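PDB 4ZKQ: uncharacterized protein from Cricetid herpesvirus 2, which binds chemokines and probably acts as a viral decoy receptor that intercepts these host signalling proteins. Local coordinates for residues A[73-78]-A[164-169]; A[85-90]-A[139-144]. All coordinates share one frame; numbering follows the deposited sequence.

Interaction 1. Residues A[73-78]-A[164-169]; sequences LPLSTD and ALIHFK
L73, L75, I166 and F168 meet in the buried interior of a beta sandwich. Strand 68-74 belongs to a four-stranded antiparallel sheet, and strand 161-169 to the larger mixed sheet that faces it. L75 lies just past the end of its strand. No hydrogen bond joins the two segments; the contact is made by apolar side chains and two backbone carbonyls. I166 fills the middle with both of its branches. Its CG1 branch is extended, with CD1 anti to CA (chi2 171°), and reaches across to segment 73-78. There CD1 touches L73 CB at 3.7 Å and P74 O at 3.7 Å. The second branch faces L75, with I166 CG2 3.7 Å from L75 O. The same carbonyl oxygen lies 3.4 Å from F168 CB and oblique to the F168 ring. L75 therefore meets I166 and F168 with its backbone as well as its side chain. F168 CG is anti to the backbone N (chi1 -172°), and ring atom CD1 comes within 3.9 Å of L75 CB. At the other end, L73 CD1 reaches A164 CB at 4.3 Å. A164, I166 and F168 point toward the facing sheet, while L165 and H167 between them point away. L165 packs on V44, I47 and I48 of helix 44-51, and H167 NE2 is hydrogen-bonded to T51 O. Past L75, S76 O accepts a hydrogen bond from R236 NH1, and D78 forms salt bridges with K54 and K215. The alternation of inward and outward residues along 164-168, with apolar groups meeting between two sheets, is typical of a beta-sandwich core.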
# COMPACT_ATOMS: atom_id res chain seq x y z
N LEU A 73 6.05 -9.19 4.01
CA LEU A 73 4.92 -8.60 3.30
C LEU A 73 4.98 -7.08 3.32
O LEU A 73 5.26 -6.48 4.36
CB LEU A 73 3.62 -9.10 3.91
CG LEU A 73 3.44 -10.61 3.95
CD1 LEU A 73 2.20 -10.96 4.74
CD2 LEU A 73 3.35 -11.19 2.55
N PRO A 74 4.72 -6.44 2.17
CA PRO A 74 4.65 -4.98 2.18
C PRO A 74 3.34 -4.51 2.81
O PRO A 74 2.31 -5.14 2.57
CB PRO A 74 4.70 -4.62 0.70
CG PRO A 74 4.01 -5.77 0.04
CD PRO A 74 4.41 -6.99 0.84
N LEU A 75 3.37 -3.43 3.59
CA LEU A 75 2.13 -2.92 4.16
C LEU A 75 1.26 -2.33 3.05
O LEU A 75 0.04 -2.34 3.14
CB LEU A 75 2.39 -1.91 5.28
CG LEU A 75 3.05 -2.48 6.54
CD1 LEU A 75 2.95 -1.50 7.69
CD2 LEU A 75 2.48 -3.82 6.98
N SER A 76 1.90 -1.84 1.98
CA SER A 76 1.20 -1.49 0.75
C SER A 76 2.01 -1.94 -0.47
O SER A 76 3.18 -1.60 -0.57
CB SER A 76 0.95 0.02 0.70
OG SER A 76 0.31 0.40 -0.51
N THR A 77 1.42 -2.71 -1.39
CA THR A 77 2.19 -3.12 -2.57
C THR A 77 2.41 -1.98 -3.55
O THR A 77 3.41 -1.95 -4.27
CB THR A 77 1.54 -4.31 -3.33
OG1 THR A 77 0.16 -4.03 -3.59
CG2 THR A 77 1.72 -5.60 -2.54
N ASP A 78 1.50 -1.01 -3.56
CA ASP A 78 1.59 0.04 -4.57
C ASP A 78 2.19 1.33 -4.03
O ASP A 78 2.19 1.60 -2.82
CB ASP A 78 0.21 0.32 -5.15
CG ASP A 78 -0.47 -0.95 -5.65
OD1 ASP A 78 0.12 -1.64 -6.51
OD2 ASP A 78 -1.57 -1.25 -5.18
N ALA A 164 -3.02 -14.35 4.81
CA ALA A 164 -2.83 -13.16 5.62
C ALA A 164 -3.39 -11.93 4.91
O ALA A 164 -3.05 -11.63 3.77
CB ALA A 164 -1.36 -12.97 5.94
N LEU A 165 -4.28 -11.25 5.62
CA LEU A 165 -4.80 -9.96 5.22
C LEU A 165 -3.98 -8.85 5.83
O LEU A 165 -3.69 -8.88 7.02
CB LEU A 165 -6.27 -9.82 5.66
CG LEU A 165 -6.90 -8.43 5.55
CD1 LEU A 165 -7.08 -8.04 4.09
CD2 LEU A 165 -8.21 -8.37 6.31
N ILE A 166 -3.62 -7.86 5.02
CA ILE A 166 -3.13 -6.60 5.53
C ILE A 166 -4.09 -5.50 5.11
O ILE A 166 -4.39 -5.32 3.93
CB ILE A 166 -1.71 -6.28 5.04
CG1 ILE A 166 -0.73 -7.31 5.62
CG2 ILE A 166 -1.30 -4.87 5.46
CD1 ILE A 166 0.64 -7.25 5.04
N HIS A 167 -4.61 -4.81 6.11
CA HIS A 167 -5.42 -3.63 5.90
C HIS A 167 -4.54 -2.44 6.22
O HIS A 167 -4.07 -2.33 7.35
CB HIS A 167 -6.67 -3.64 6.80
CG HIS A 167 -7.55 -2.46 6.61
ND1 HIS A 167 -7.23 -1.20 7.12
CD2 HIS A 167 -8.72 -2.30 5.96
CE1 HIS A 167 -8.17 -0.35 6.78
NE2 HIS A 167 -9.09 -0.99 6.08
N PHE A 168 -4.27 -1.60 5.23
CA PHE A 168 -3.51 -0.38 5.44
C PHE A 168 -4.42 0.84 5.32
O PHE A 168 -4.94 1.14 4.24
CB PHE A 168 -2.36 -0.29 4.42
CG PHE A 168 -1.40 0.85 4.68
CD1 PHE A 168 -0.41 0.73 5.64
CD2 PHE A 168 -1.46 2.01 3.94
CE1 PHE A 168 0.48 1.77 5.87
CE2 PHE A 168 -0.58 3.05 4.17
CZ PHE A 168 0.39 2.93 5.13
N LYS A 169 -4.64 1.51 6.44
CA LYS A 169 -5.44 2.73 6.44
C LYS A 169 -4.53 3.90 6.14
O LYS A 169 -3.71 4.30 6.97
CB LYS A 169 -6.17 2.94 7.76
CG LYS A 169 -7.19 4.06 7.67
CD LYS A 169 -8.07 4.18 8.89
CE LYS A 169 -9.31 5.00 8.57
NZ LYS A 169 -10.22 5.15 9.74

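Interaction 2. Residues A[85-90]-A[139-144]; sequences LGRAVL and KFLGTE
G86 pairs with G142 and A88 with F140 as hydrogen-bonded pairs of two antiparallel strands, whose N-to-C directions differ by 150°. Each pair is closed by two N-H...O bonds. G86 N to G142 O is 2.8 Å and the return bond, G142 N to G86 O, is 3.1 Å. F140 N reaches A88 O at 2.8 Å. In the remaining bond A88 N lies above the carbonyl plane of F140, 36° out of it, at 2.9 Å from F140 O. A water also donates to F140 O, so two donors hold this oxygen. The water in turn accepts from R87 NH1 at 2.8 Å, in the plane of the guanidinium. L141 CD1 sits over one face of the guanidinium, nearer its rim than its centre, and lies 3.4 Å from G86 O. The pairing joins two neighbouring strands of the seven-stranded sheet of the sandwich. R87, V89, K139 and L141 share one face, where the R87 and K139 side chains cross, with R87 CD 4.1 Å from K139 CE. Their charged ends carry like charge and lie near each other without touching; both residues are exposed, so solvent probably screens them. On the other face A88 and F140 look into the interior, where A88 also touches L75 and F168. F140 CG is anti to its carbonyl carbon (chi1 -53°), and ring atom CE2 packs 4.0 Å from L90 CB.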
# COMPACT_ATOMS: atom_id res chain seq x y z
N LEU A 85 2.36 8.50 6.67
CA LEU A 85 2.12 7.53 7.72
C LEU A 85 0.73 6.93 7.60
O LEU A 85 -0.22 7.61 7.21
CB LEU A 85 2.28 8.17 9.10
CG LEU A 85 3.71 8.48 9.54
CD1 LEU A 85 3.68 9.21 10.87
CD2 LEU A 85 4.53 7.20 9.64
N GLY A 86 0.61 5.66 7.96
CA GLY A 86 -0.66 4.98 7.98
C GLY A 86 -0.68 3.95 9.09
O GLY A 86 0.35 3.67 9.69
N ARG A 87 -1.86 3.39 9.36
CA ARG A 87 -2.00 2.33 10.34
C ARG A 87 -2.38 1.04 9.63
O ARG A 87 -3.31 1.02 8.83
CB ARG A 87 -3.05 2.69 11.39
CG ARG A 87 -2.71 3.99 12.12
CD ARG A 87 -3.66 4.30 13.27
NE ARG A 87 -3.31 5.57 13.90
CZ ARG A 87 -2.37 5.71 14.84
NH1 ARG A 87 -1.68 4.65 15.26
NH2 ARG A 87 -2.12 6.91 15.35
N ALA A 88 -1.62 -0.02 9.90
CA ALA A 88 -1.88 -1.31 9.29
C ALA A 88 -2.38 -2.30 10.33
O ALA A 88 -1.91 -2.30 11.47
CB ALA A 88 -0.63 -1.84 8.62
N VAL A 89 -3.33 -3.13 9.94
CA VAL A 89 -3.69 -4.30 10.71
C VAL A 89 -3.47 -5.55 9.87
O VAL A 89 -4.04 -5.71 8.79
CB VAL A 89 -5.15 -4.27 11.20
CG1 VAL A 89 -5.47 -5.51 12.02
CG2 VAL A 89 -5.41 -3.01 12.04
N LEU A 90 -2.60 -6.42 10.39
CA LEU A 90 -2.37 -7.75 9.86
C LEU A 90 -3.35 -8.73 10.50
O LEU A 90 -3.46 -8.78 11.72
CB LEU A 90 -0.92 -8.18 10.13
CG LEU A 90 -0.56 -9.66 9.95
CD1 LEU A 90 -0.53 -10.03 8.48
CD2 LEU A 90 0.79 -9.98 10.61
N LYS A 139 -1.25 -4.81 15.07
CA LYS A 139 -1.42 -3.47 14.54
C LYS A 139 -0.07 -2.77 14.44
O LYS A 139 0.76 -2.87 15.34
CB LYS A 139 -2.37 -2.67 15.43
CG LYS A 139 -2.65 -1.28 14.94
CD LYS A 139 -3.80 -0.67 15.74
CE LYS A 139 -3.93 0.82 15.48
NZ LYS A 139 -4.83 1.46 16.47
N PHE A 140 0.15 -2.08 13.32
CA PHE A 140 1.42 -1.40 13.06
C PHE A 140 1.17 0.05 12.69
O PHE A 140 0.09 0.41 12.25
CB PHE A 140 2.19 -2.08 11.92
CG PHE A 140 2.38 -3.55 12.11
CD1 PHE A 140 3.13 -4.03 13.17
CD2 PHE A 140 1.82 -4.46 11.22
CE1 PHE A 140 3.31 -5.38 13.36
CE2 PHE A 140 2.01 -5.83 11.40
CZ PHE A 140 2.75 -6.28 12.47
N LEU A 141 2.20 0.87 12.85
CA LEU A 141 2.16 2.26 12.44
C LEU A 141 3.44 2.54 11.68
O LEU A 141 4.53 2.37 12.21
CB LEU A 141 2.04 3.18 13.65
CG LEU A 141 2.23 4.68 13.42
CD1 LEU A 141 1.14 5.25 12.55
CD2 LEU A 141 2.26 5.38 14.76
N GLY A 142 3.31 2.96 10.43
CA GLY A 142 4.49 3.20 9.62
C GLY A 142 4.13 3.81 8.29
O GLY A 142 2.97 4.11 8.03
N THR A 143 5.14 3.99 7.45
CA THR A 143 4.91 4.56 6.13
C THR A 143 4.47 3.46 5.18
O THR A 143 4.48 2.28 5.54
CB THR A 143 6.17 5.22 5.56
OG1 THR A 143 7.14 4.21 5.24
CG2 THR A 143 6.75 6.21 6.55
N GLU A 144 4.09 3.86 3.97
CA GLU A 144 3.71 2.91 2.92
C GLU A 144 4.73 1.84 2.61
O GLU A 144 4.37 0.74 2.19
CB GLU A 144 3.45 3.64 1.61
CG GLU A 144 2.14 4.37 1.52
CD GLU A 144 1.86 4.81 0.10
OE1 GLU A 144 2.73 4.58 -0.78
OE2 GLU A 144 0.78 5.38 -0.13
O HOH W 1 -1.18 2.06 14.25

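How the interactions relate
Both interactions reach the same sheet, and their centres are about 8 Å apart. Strand 85-94 runs between strands 161-169 and 132-143. Probable backbone hydrogen bonds join the two contacts directly: K169 N to R87 O at 2.8 Å, and V89 N to H167 O at 2.8 Å. Interaction 1 links this sheet to the one opposite, whereas interaction 2 pairs strands within it. L90 also touches A164 and I166, which extends the shared interior along the sheet. In sequence, interaction 2 is nested inside the loop closed by interaction 1. The chain between 73-78 and 85-90 carries the C81-C84 disulfide, and E144 OE2 accepts a hydrogen bond from C81 N.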